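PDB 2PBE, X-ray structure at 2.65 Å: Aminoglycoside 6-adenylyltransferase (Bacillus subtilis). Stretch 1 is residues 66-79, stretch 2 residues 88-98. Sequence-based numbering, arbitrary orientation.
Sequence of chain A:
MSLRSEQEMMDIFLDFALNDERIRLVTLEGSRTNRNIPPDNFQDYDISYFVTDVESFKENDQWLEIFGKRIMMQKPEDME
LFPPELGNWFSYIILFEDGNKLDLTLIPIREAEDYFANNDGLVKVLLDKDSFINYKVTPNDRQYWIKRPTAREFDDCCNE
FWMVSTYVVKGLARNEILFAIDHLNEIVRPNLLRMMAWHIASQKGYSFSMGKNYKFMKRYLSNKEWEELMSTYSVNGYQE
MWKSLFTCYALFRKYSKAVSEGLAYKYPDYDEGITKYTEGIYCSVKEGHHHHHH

Stretch 1 66-79: IFGKRIMMQKPEDM
Stretch 2, residues 88-98: NWFSYIILFED

Antiparallel strands pair through a repeating backbone ladder, and where the ladder falters, side chains and water can take over its work. The contact between residues 66-79 and 88-98 of this adenylyltransferase illustrates both. Strands 72-74 and 90-96 run at 160° with axes 4.7 Å apart, and the two stretches bury 1038 Å² between them.

Stretch 2 enters through Asn88, which makes no contact, and Trp89, whose CA-to-CB bond points sideways and whose side chain comes no nearer to stretch 1 than 5.4 Å. Phe90 (phi/psi -158/124, chi1 t, chi2 75°) leaves the backbone sideways, but its ring comes nearer to the type I turn Lys75-Asp78, with Asp78 CB 3.4 Å from Phe90 CZ. A hydrogen bond from Asp78 N to Lys75 O (3.0 Å) closes the turn, and a salt bridge from Lys75 NZ to Asp78 OD2 (3.5 Å) joins the side chains of its end residues.

At Ser91 (-128/175, chi1 p) a carboxylate replaces a backbone acceptor. Glu77, folded with chi1 m and chi2 p, receives two hydrogen bonds at OE1, from Ser91 N at 2.8 Å and from Ser91 OG at 2.7 Å. A water extends the link, accepting from Glu77 N at 2.9 Å and donating to Ser91 O at 2.8 Å.

Tyr92 (-140/139, chi1 m) packs beside the Lys75 chain, with Lys75 CD 3.7 Å from Tyr92 CE1. Regular pairing begins at Ile93 (-120/117, chi1 m, chi2 p), a hydrogen-bonded pair with Gln74: Ile93 N to Gln74 O and Gln74 N to Ile93 O are both 2.8 Å. Pro76 CG meets Ile93 CD1 at 3.3 Å.

Ile94 (-117/139, chi1 m, chi2 t) forms the next, non-hydrogen-bonded pair with selenomethionine Met73 (-152/152, chi1 and chi2 t). Their CA atoms are 4.5 Å apart, their side chains share a face, and Met73 CG lies 4.0 Å from Ile94 CG1. Leu95 (-113/106, chi1 t, chi2 p) pairs with Met72 on the face shared by Gln74 and Ile93, giving Leu95 N to Met72 O at 3.1 Å.

Here a bulge shifts the register by one: Leu95 O accepts from Ile71 N at 2.7 Å, as stretch 1 turns a corner at Ile71 (-78/-44). Beyond it Phe96 (-75/152, chi1 m, chi2 -73°) pairs with Arg70 (-120/157), their CA atoms just 4.0 Å apart and side chains diverging. The Phe96 ring reaches back to Phe67, whose CB is 3.6 Å from Phe96 CE1. Glu97 (-61/-39) ends the ladder, its N bonding Lys69 O at 3.0 Å.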

ATOM      1  N   ILE A  66     -19.707   8.995  -8.032  1.00 38.36           N
ATOM      2  CA  ILE A  66     -19.042   8.519  -6.827  1.00 38.95           C
ATOM      3  C   ILE A  66     -17.885   9.411  -6.384  1.00 38.13           C
ATOM      4  O   ILE A  66     -17.552   9.473  -5.196  1.00 39.04           O
ATOM      5  CB  ILE A  66     -18.527   7.074  -7.017  1.00 39.75           C
ATOM      6  CG1 ILE A  66     -18.133   6.484  -5.657  1.00 39.54           C
ATOM      7  CG2 ILE A  66     -17.346   7.066  -8.000  1.00 40.19           C
ATOM      8  CD1 ILE A  66     -17.729   5.033  -5.700  1.00 41.24           C
ATOM      9  N   PHE A  67     -17.279  10.105  -7.339  1.00 37.34           N
ATOM     10  CA  PHE A  67     -16.150  10.959  -7.012  1.00 35.27           C
ATOM     11  C   PHE A  67     -16.572  12.298  -6.439  1.00 35.17           C
ATOM     12  O   PHE A  67     -15.730  13.075  -5.982  1.00 36.61           O
ATOM     13  CB  PHE A  67     -15.288  11.169  -8.247  1.00 35.32           C
ATOM     14  CG  PHE A  67     -14.770   9.897  -8.851  1.00 34.93           C
ATOM     15  CD1 PHE A  67     -14.025   8.995  -8.076  1.00 35.75           C
ATOM     16  CD2 PHE A  67     -15.005   9.601 -10.195  1.00 35.67           C
ATOM     17  CE1 PHE A  67     -13.505   7.790  -8.640  1.00 36.10           C
ATOM     18  CE2 PHE A  67     -14.499   8.405 -10.778  1.00 36.53           C
ATOM     19  CZ  PHE A  67     -13.742   7.498  -9.997  1.00 36.51           C
ATOM     20  N   GLY A  68     -17.873  12.584  -6.475  1.00 34.47           N
ATOM     21  CA  GLY A  68     -18.339  13.838  -5.918  1.00 35.72           C
ATOM     22  C   GLY A  68     -18.922  14.869  -6.860  1.00 36.30           C
ATOM     23  O   GLY A  68     -18.815  14.770  -8.073  1.00 36.11           O
ATOM     24  N   LYS A  69     -19.568  15.876  -6.285  1.00 37.35           N
ATOM     25  CA  LYS A  69     -20.177  16.930  -7.075  1.00 39.45           C
ATOM     26  C   LYS A  69     -19.112  17.735  -7.785  1.00 39.27           C
ATOM     27  O   LYS A  69     -18.088  18.101  -7.202  1.00 39.20           O
ATOM     28  CB  LYS A  69     -21.037  17.829  -6.180  1.00 41.69           C
ATOM     29  CG  LYS A  69     -22.521  17.426  -6.031  1.00 47.69           C
ATOM     30  CD  LYS A  69     -22.744  15.930  -5.798  1.00 52.47           C
ATOM     31  CE  LYS A  69     -23.035  15.166  -7.104  1.00 55.17           C
ATOM     32  NZ  LYS A  69     -22.703  13.722  -6.934  1.00 55.29           N
ATOM     33  N   ARG A  70     -19.362  17.992  -9.066  1.00 38.44           N
ATOM     34  CA  ARG A  70     -18.422  18.740  -9.883  1.00 37.32           C
ATOM     35  C   ARG A  70     -18.984  20.017 -10.474  1.00 36.07           C
ATOM     36  O   ARG A  70     -20.202  20.170 -10.619  1.00 35.10           O
ATOM     37  CB  ARG A  70     -17.891  17.851 -11.010  1.00 35.89           C
ATOM     38  CG  ARG A  70     -18.931  16.991 -11.686  1.00 34.97           C
ATOM     39  CD  ARG A  70     -18.320  16.090 -12.748  1.00 33.15           C
ATOM     40  NE  ARG A  70     -19.091  14.862 -12.901  1.00 32.09           N
ATOM     41  CZ  ARG A  70     -20.310  14.794 -13.409  1.00 33.17           C
ATOM     42  NH1 ARG A  70     -20.927  15.887 -13.834  1.00 35.03           N
ATOM     43  NH2 ARG A  70     -20.925  13.628 -13.483  1.00 35.73           N
ATOM     44  N   ILE A  71     -18.072  20.928 -10.805  1.00 35.29           N
ATOM     45  CA  ILE A  71     -18.411  22.203 -11.418  1.00 34.88           C
ATOM     46  C   ILE A  71     -18.679  21.926 -12.903  1.00 35.71           C
ATOM     47  O   ILE A  71     -19.641  22.433 -13.466  1.00 35.58           O
ATOM     48  CB  ILE A  71     -17.248  23.210 -11.236  1.00 34.49           C
ATOM     49  CG1 ILE A  71     -17.102  23.534  -9.747  1.00 33.79           C
ATOM     50  CG2 ILE A  71     -17.487  24.461 -12.068  1.00 34.70           C
ATOM     51  CD1 ILE A  71     -15.877  24.319  -9.380  1.00 33.09           C
HETATM   52  N   MSE A  72     -17.828  21.121 -13.532  1.00 37.43           N
HETATM   53  CA  MSE A  72     -18.031  20.751 -14.934  1.00 39.78           C
HETATM   54  C   MSE A  72     -17.106  19.616 -15.326  1.00 38.97           C
HETATM   55  O   MSE A  72     -16.251  19.204 -14.535  1.00 38.46           O
HETATM   56  CB  MSE A  72     -17.791  21.937 -15.858  1.00 43.01           C
HETATM   57  CG  MSE A  72     -16.336  22.264 -16.019  1.00 48.21           C
HETATM   58 SE   MSE A  72     -15.978  23.676 -17.280  1.00 54.63          SE
HETATM   59  CE  MSE A  72     -14.393  24.337 -16.485  1.00 52.83           C
HETATM   60  N   MSE A  73     -17.251  19.133 -16.560  1.00 39.63           N
HETATM   61  CA  MSE A  73     -16.431  18.031 -17.020  1.00 40.03           C
HETATM   62  C   MSE A  73     -16.239  18.054 -18.521  1.00 38.33           C
HETATM   63  O   MSE A  73     -17.091  18.545 -19.253  1.00 37.51           O
HETATM   64  CB  MSE A  73     -17.114  16.738 -16.593  1.00 43.19           C
HETATM   65  CG  MSE A  73     -16.510  15.475 -17.136  1.00 50.65           C
HETATM   66 SE   MSE A  73     -17.621  13.977 -16.606  1.00 62.03          SE
HETATM   67  CE  MSE A  73     -18.805  13.840 -18.133  1.00 59.11           C
ATOM     68  N   GLN A  74     -15.109  17.501 -18.971  1.00 37.20           N
ATOM     69  CA  GLN A  74     -14.803  17.427 -20.394  1.00 35.83           C
ATOM     70  C   GLN A  74     -14.404  15.997 -20.761  1.00 34.24           C
ATOM     71  O   GLN A  74     -13.657  15.345 -20.019  1.00 33.91           O
ATOM     72  CB  GLN A  74     -13.671  18.402 -20.756  1.00 35.54           C
ATOM     73  CG  GLN A  74     -13.251  18.372 -22.234  1.00 37.40           C
ATOM     74  CD  GLN A  74     -12.210  19.431 -22.586  1.00 39.36           C
ATOM     75  OE1 GLN A  74     -12.453  20.639 -22.440  1.00 39.89           O
ATOM     76  NE2 GLN A  74     -11.036  18.985 -23.046  1.00 40.36           N
ATOM     77  N   LYS A  75     -14.934  15.499 -21.875  1.00 32.35           N
ATOM     78  CA  LYS A  75     -14.603  14.157 -22.356  1.00 31.19           C
ATOM     79  C   LYS A  75     -13.961  14.394 -23.728  1.00 31.82           C
ATOM     80  O   LYS A  75     -14.647  14.429 -24.749  1.00 29.58           O
ATOM     81  CB  LYS A  75     -15.853  13.285 -22.452  1.00 30.54           C
ATOM     82  CG  LYS A  75     -16.513  13.033 -21.105  1.00 30.59           C
ATOM     83  CD  LYS A  75     -17.654  12.027 -21.162  1.00 31.03           C
ATOM     84  CE  LYS A  75     -18.938  12.609 -21.717  1.00 32.68           C
ATOM     85  NZ  LYS A  75     -19.966  11.545 -21.981  1.00 33.96           N
ATOM     86  N   PRO A  76     -12.621  14.564 -23.755  1.00 32.89           N
ATOM     87  CA  PRO A  76     -11.811  14.815 -24.952  1.00 33.65           C
ATOM     88  C   PRO A  76     -11.956  13.870 -26.142  1.00 34.20           C
ATOM     89  O   PRO A  76     -11.725  14.276 -27.286  1.00 35.09           O
ATOM     90  CB  PRO A  76     -10.387  14.808 -24.407  1.00 33.30           C
ATOM     91  CG  PRO A  76     -10.553  15.292 -23.027  1.00 32.70           C
ATOM     92  CD  PRO A  76     -11.739  14.497 -22.575  1.00 33.39           C
ATOM     93  N   GLU A  77     -12.323  12.622 -25.894  1.00 35.47           N
ATOM     94  CA  GLU A  77     -12.461  11.684 -26.990  1.00 37.76           C
ATOM     95  C   GLU A  77     -13.915  11.457 -27.363  1.00 37.99           C
ATOM     96  O   GLU A  77     -14.241  10.524 -28.102  1.00 39.20           O
ATOM     97  CB  GLU A  77     -11.763  10.370 -26.638  1.00 39.74           C
ATOM     98  CG  GLU A  77     -10.234  10.496 -26.490  1.00 44.26           C
ATOM     99  CD  GLU A  77      -9.808  11.287 -25.243  1.00 47.55           C
ATOM    100  OE1 GLU A  77     -10.367  11.028 -24.149  1.00 48.54           O
ATOM    101  OE2 GLU A  77      -8.908  12.161 -25.348  1.00 48.65           O
ATOM    102  N   ASP A  78     -14.794  12.321 -26.859  1.00 37.44           N
ATOM    103  CA  ASP A  78     -16.216  12.206 -27.153  1.00 37.31           C
ATOM    104  C   ASP A  78     -16.791  13.562 -27.502  1.00 36.58           C
ATOM    105  O   ASP A  78     -17.873  13.924 -27.056  1.00 35.18           O
ATOM    106  CB  ASP A  78     -16.960  11.598 -25.962  1.00 38.42           C
ATOM    107  CG  ASP A  78     -18.391  11.203 -26.301  1.00 39.45           C
ATOM    108  OD1 ASP A  78     -18.629  10.696 -27.417  1.00 40.06           O
ATOM    109  OD2 ASP A  78     -19.275  11.398 -25.440  1.00 41.35           O
HETATM  110  N   MSE A  79     -16.064  14.323 -28.308  1.00 37.24           N
HETATM  111  CA  MSE A  79     -16.543  15.636 -28.701  1.00 38.86           C
HETATM  112  C   MSE A  79     -16.673  15.720 -30.213  1.00 38.79           C
HETATM  113  O   MSE A  79     -15.912  15.076 -30.954  1.00 38.31           O
HETATM  114  CB  MSE A  79     -15.592  16.701 -28.194  1.00 40.14           C
HETATM  115  CG  MSE A  79     -15.340  16.590 -26.706  1.00 47.27           C
HETATM  116 SE   MSE A  79     -14.344  18.078 -25.977  1.00 55.52          SE
HETATM  117  CE  MSE A  79     -12.605  17.735 -26.754  1.00 53.42           C
ATOM    118  N   ASN A  88      -7.123   4.311 -28.365  1.00 58.89           N
ATOM    119  CA  ASN A  88      -8.269   3.586 -27.819  1.00 56.77           C
ATOM    120  C   ASN A  88      -8.564   4.014 -26.406  1.00 54.76           C
ATOM    121  O   ASN A  88      -9.289   3.328 -25.673  1.00 53.75           O
ATOM    122  CB  ASN A  88      -8.001   2.094 -27.834  1.00 57.40           C
ATOM    123  CG  ASN A  88      -8.255   1.499 -29.169  1.00 58.22           C
ATOM    124  OD1 ASN A  88      -9.398   1.473 -29.637  1.00 57.94           O
ATOM    125  ND2 ASN A  88      -7.191   1.036 -29.821  1.00 58.23           N
ATOM    126  N   TRP A  89      -7.976   5.142 -26.022  1.00 52.53           N
ATOM    127  CA  TRP A  89      -8.191   5.656 -24.692  1.00 50.84           C
ATOM    128  C   TRP A  89      -9.484   6.425 -24.688  1.00 48.47           C
ATOM    129  O   TRP A  89     -10.082   6.701 -25.731  1.00 49.30           O
ATOM    130  CB  TRP A  89      -7.120   6.649 -24.281  1.00 52.60           C
ATOM    131  CG  TRP A  89      -5.672   6.219 -24.141  1.00 53.42           C
ATOM    132  CD1 TRP A  89      -4.681   7.008 -23.623  1.00 55.24           C
ATOM    133  CD2 TRP A  89      -5.036   5.005 -24.564  1.00 53.90           C
ATOM    134  NE1 TRP A  89      -3.475   6.383 -23.702  1.00 55.27           N
ATOM    135  CE2 TRP A  89      -3.644   5.153 -24.271  1.00 54.88           C
ATOM    136  CE3 TRP A  89      -5.484   3.810 -25.164  1.00 53.97           C
ATOM    137  CZ2 TRP A  89      -2.688   4.145 -24.560  1.00 54.71           C
ATOM    138  CZ3 TRP A  89      -4.540   2.800 -25.460  1.00 55.74           C
ATOM    139  CH2 TRP A  89      -3.143   2.982 -25.153  1.00 56.79           C
ATOM    140  N   PHE A  90      -9.870   6.799 -23.479  1.00 44.81           N
ATOM    141  CA  PHE A  90     -11.047   7.599 -23.239  1.00 41.21           C
ATOM    142  C   PHE A  90     -10.749   8.210 -21.884  1.00 39.31           C
ATOM    143  O   PHE A  90     -10.461   7.500 -20.920  1.00 38.96           O
ATOM    144  CB  PHE A  90     -12.301   6.731 -23.162  1.00 40.51           C
ATOM    145  CG  PHE A  90     -13.563   7.494 -23.434  1.00 40.93           C
ATOM    146  CD1 PHE A  90     -13.901   7.874 -24.746  1.00 40.59           C
ATOM    147  CD2 PHE A  90     -14.404   7.877 -22.376  1.00 41.35           C
ATOM    148  CE1 PHE A  90     -15.073   8.630 -25.007  1.00 40.90           C
ATOM    149  CE2 PHE A  90     -15.586   8.640 -22.616  1.00 41.25           C
ATOM    150  CZ  PHE A  90     -15.919   9.017 -23.942  1.00 41.13           C
ATOM    151  N   SER A  91     -10.793   9.529 -21.811  1.00 37.03           N
ATOM    152  CA  SER A  91     -10.500  10.181 -20.559  1.00 35.07           C
ATOM    153  C   SER A  91     -11.584  11.153 -20.145  1.00 34.08           C
ATOM    154  O   SER A  91     -12.529  11.402 -20.882  1.00 34.26           O
ATOM    155  CB  SER A  91      -9.174  10.897 -20.678  1.00 34.70           C
ATOM    156  OG  SER A  91      -9.213  11.779 -21.773  1.00 35.58           O
ATOM    157  N   TYR A  92     -11.425  11.705 -18.951  1.00 33.63           N
ATOM    158  CA  TYR A  92     -12.363  12.653 -18.392  1.00 33.17           C
ATOM    159  C   TYR A  92     -11.549  13.721 -17.694  1.00 33.53           C
ATOM    160  O   TYR A  92     -10.546  13.407 -17.061  1.00 35.12           O
ATOM    161  CB  TYR A  92     -13.242  11.968 -17.352  1.00 30.83           C
ATOM    162  CG  TYR A  92     -13.992  10.754 -17.853  1.00 29.81           C
ATOM    163  CD1 TYR A  92     -15.323  10.875 -18.334  1.00 26.79           C
ATOM    164  CD2 TYR A  92     -13.388   9.465 -17.853  1.00 27.86           C
ATOM    165  CE1 TYR A  92     -16.045   9.739 -18.799  1.00 26.63           C
ATOM    166  CE2 TYR A  92     -14.091   8.311 -18.329  1.00 26.21           C
ATOM    167  CZ  TYR A  92     -15.424   8.463 -18.798  1.00 26.39           C
ATOM    168  OH  TYR A  92     -16.132   7.376 -19.252  1.00 24.10           O
ATOM    169  N   ILE A  93     -11.942  14.982 -17.825  1.00 33.58           N
ATOM    170  CA  ILE A  93     -11.229  16.027 -17.108  1.00 34.58           C
ATOM    171  C   ILE A  93     -12.338  16.589 -16.247  1.00 34.81           C
ATOM    172  O   ILE A  93     -13.342  17.083 -16.775  1.00 35.73           O
ATOM    173  CB  ILE A  93     -10.643  17.144 -18.023  1.00 34.93           C
ATOM    174  CG1 ILE A  93      -9.416  16.629 -18.776  1.00 34.21           C
ATOM    175  CG2 ILE A  93     -10.188  18.334 -17.179  1.00 34.31           C
ATOM    176  CD1 ILE A  93      -9.705  15.610 -19.820  1.00 36.09           C
ATOM    177  N   ILE A  94     -12.187  16.474 -14.933  1.00 33.56           N
ATOM    178  CA  ILE A  94     -13.204  16.953 -14.014  1.00 33.21           C
ATOM    179  C   ILE A  94     -12.699  18.069 -13.114  1.00 33.72           C
ATOM    180  O   ILE A  94     -11.564  18.024 -12.616  1.00 33.71           O
ATOM    181  CB  ILE A  94     -13.719  15.794 -13.114  1.00 32.62           C
ATOM    182  CG1 ILE A  94     -14.179  14.629 -13.981  1.00 32.18           C
ATOM    183  CG2 ILE A  94     -14.904  16.261 -12.262  1.00 32.68           C
ATOM    184  CD1 ILE A  94     -14.457  13.356 -13.192  1.00 31.45           C
ATOM    185  N   LEU A  95     -13.556  19.063 -12.915  1.00 32.71           N
ATOM    186  CA  LEU A  95     -13.244  20.156 -12.022  1.00 31.97           C
ATOM    187  C   LEU A  95     -14.235  19.980 -10.886  1.00 31.88           C
ATOM    188  O   LEU A  95     -15.421  20.256 -11.040  1.00 31.31           O
ATOM    189  CB  LEU A  95     -13.443  21.514 -12.700  1.00 31.78           C
ATOM    190  CG  LEU A  95     -13.085  22.671 -11.749  1.00 32.78           C
ATOM    191  CD1 LEU A  95     -11.619  22.628 -11.406  1.00 33.56           C
ATOM    192  CD2 LEU A  95     -13.460  24.000 -12.356  1.00 33.83           C
ATOM    193  N   PHE A  96     -13.750  19.509  -9.743  1.00 32.08           N
ATOM    194  CA  PHE A  96     -14.621  19.270  -8.594  1.00 33.70           C
ATOM    195  C   PHE A  96     -15.078  20.517  -7.844  1.00 34.04           C
ATOM    196  O   PHE A  96     -14.401  21.548  -7.841  1.00 34.34           O
ATOM    197  CB  PHE A  96     -13.938  18.312  -7.621  1.00 33.06           C
ATOM    198  CG  PHE A  96     -13.804  16.907  -8.144  1.00 34.11           C
ATOM    199  CD1 PHE A  96     -14.935  16.066  -8.226  1.00 34.07           C
ATOM    200  CD2 PHE A  96     -12.565  16.431  -8.612  1.00 33.11           C
ATOM    201  CE1 PHE A  96     -14.837  14.752  -8.770  1.00 34.12           C
ATOM    202  CE2 PHE A  96     -12.441  15.119  -9.160  1.00 34.89           C
ATOM    203  CZ  PHE A  96     -13.585  14.273  -9.240  1.00 34.67           C
ATOM    204  N   GLU A  97     -16.242  20.412  -7.219  1.00 34.69           N
ATOM    205  CA  GLU A  97     -16.776  21.527  -6.458  1.00 36.30           C
ATOM    206  C   GLU A  97     -15.863  21.934  -5.316  1.00 35.35           C
ATOM    207  O   GLU A  97     -15.714  23.118  -5.038  1.00 34.98           O
ATOM    208  CB  GLU A  97     -18.156  21.189  -5.894  1.00 38.05           C
ATOM    209  CG  GLU A  97     -19.307  21.598  -6.772  1.00 41.39           C
ATOM    210  CD  GLU A  97     -20.647  21.326  -6.118  1.00 44.46           C
ATOM    211  OE1 GLU A  97     -20.802  21.654  -4.918  1.00 43.89           O
ATOM    212  OE2 GLU A  97     -21.543  20.775  -6.801  1.00 45.72           O
ATOM    213  N   ASP A  98     -15.259  20.949  -4.657  1.00 35.11           N
ATOM    214  CA  ASP A  98     -14.373  21.199  -3.520  1.00 35.02           C
ATOM    215  C   ASP A  98     -13.098  21.885  -3.999  1.00 34.79           C
ATOM    216  O   ASP A  98     -12.278  22.320  -3.196  1.00 34.23           O
ATOM    217  CB  ASP A  98     -14.017  19.889  -2.815  1.00 35.97           C
ATOM    218  CG  ASP A  98     -12.968  19.077  -3.560  1.00 37.12           C
ATOM    219  OD1 ASP A  98     -13.126  18.857  -4.774  1.00 37.89           O
ATOM    220  OD2 ASP A  98     -11.979  18.659  -2.922  1.00 37.83           O
TER
HETATM  221  O   HOH W   1     -13.365  11.192 -23.542  1.00 34.23           O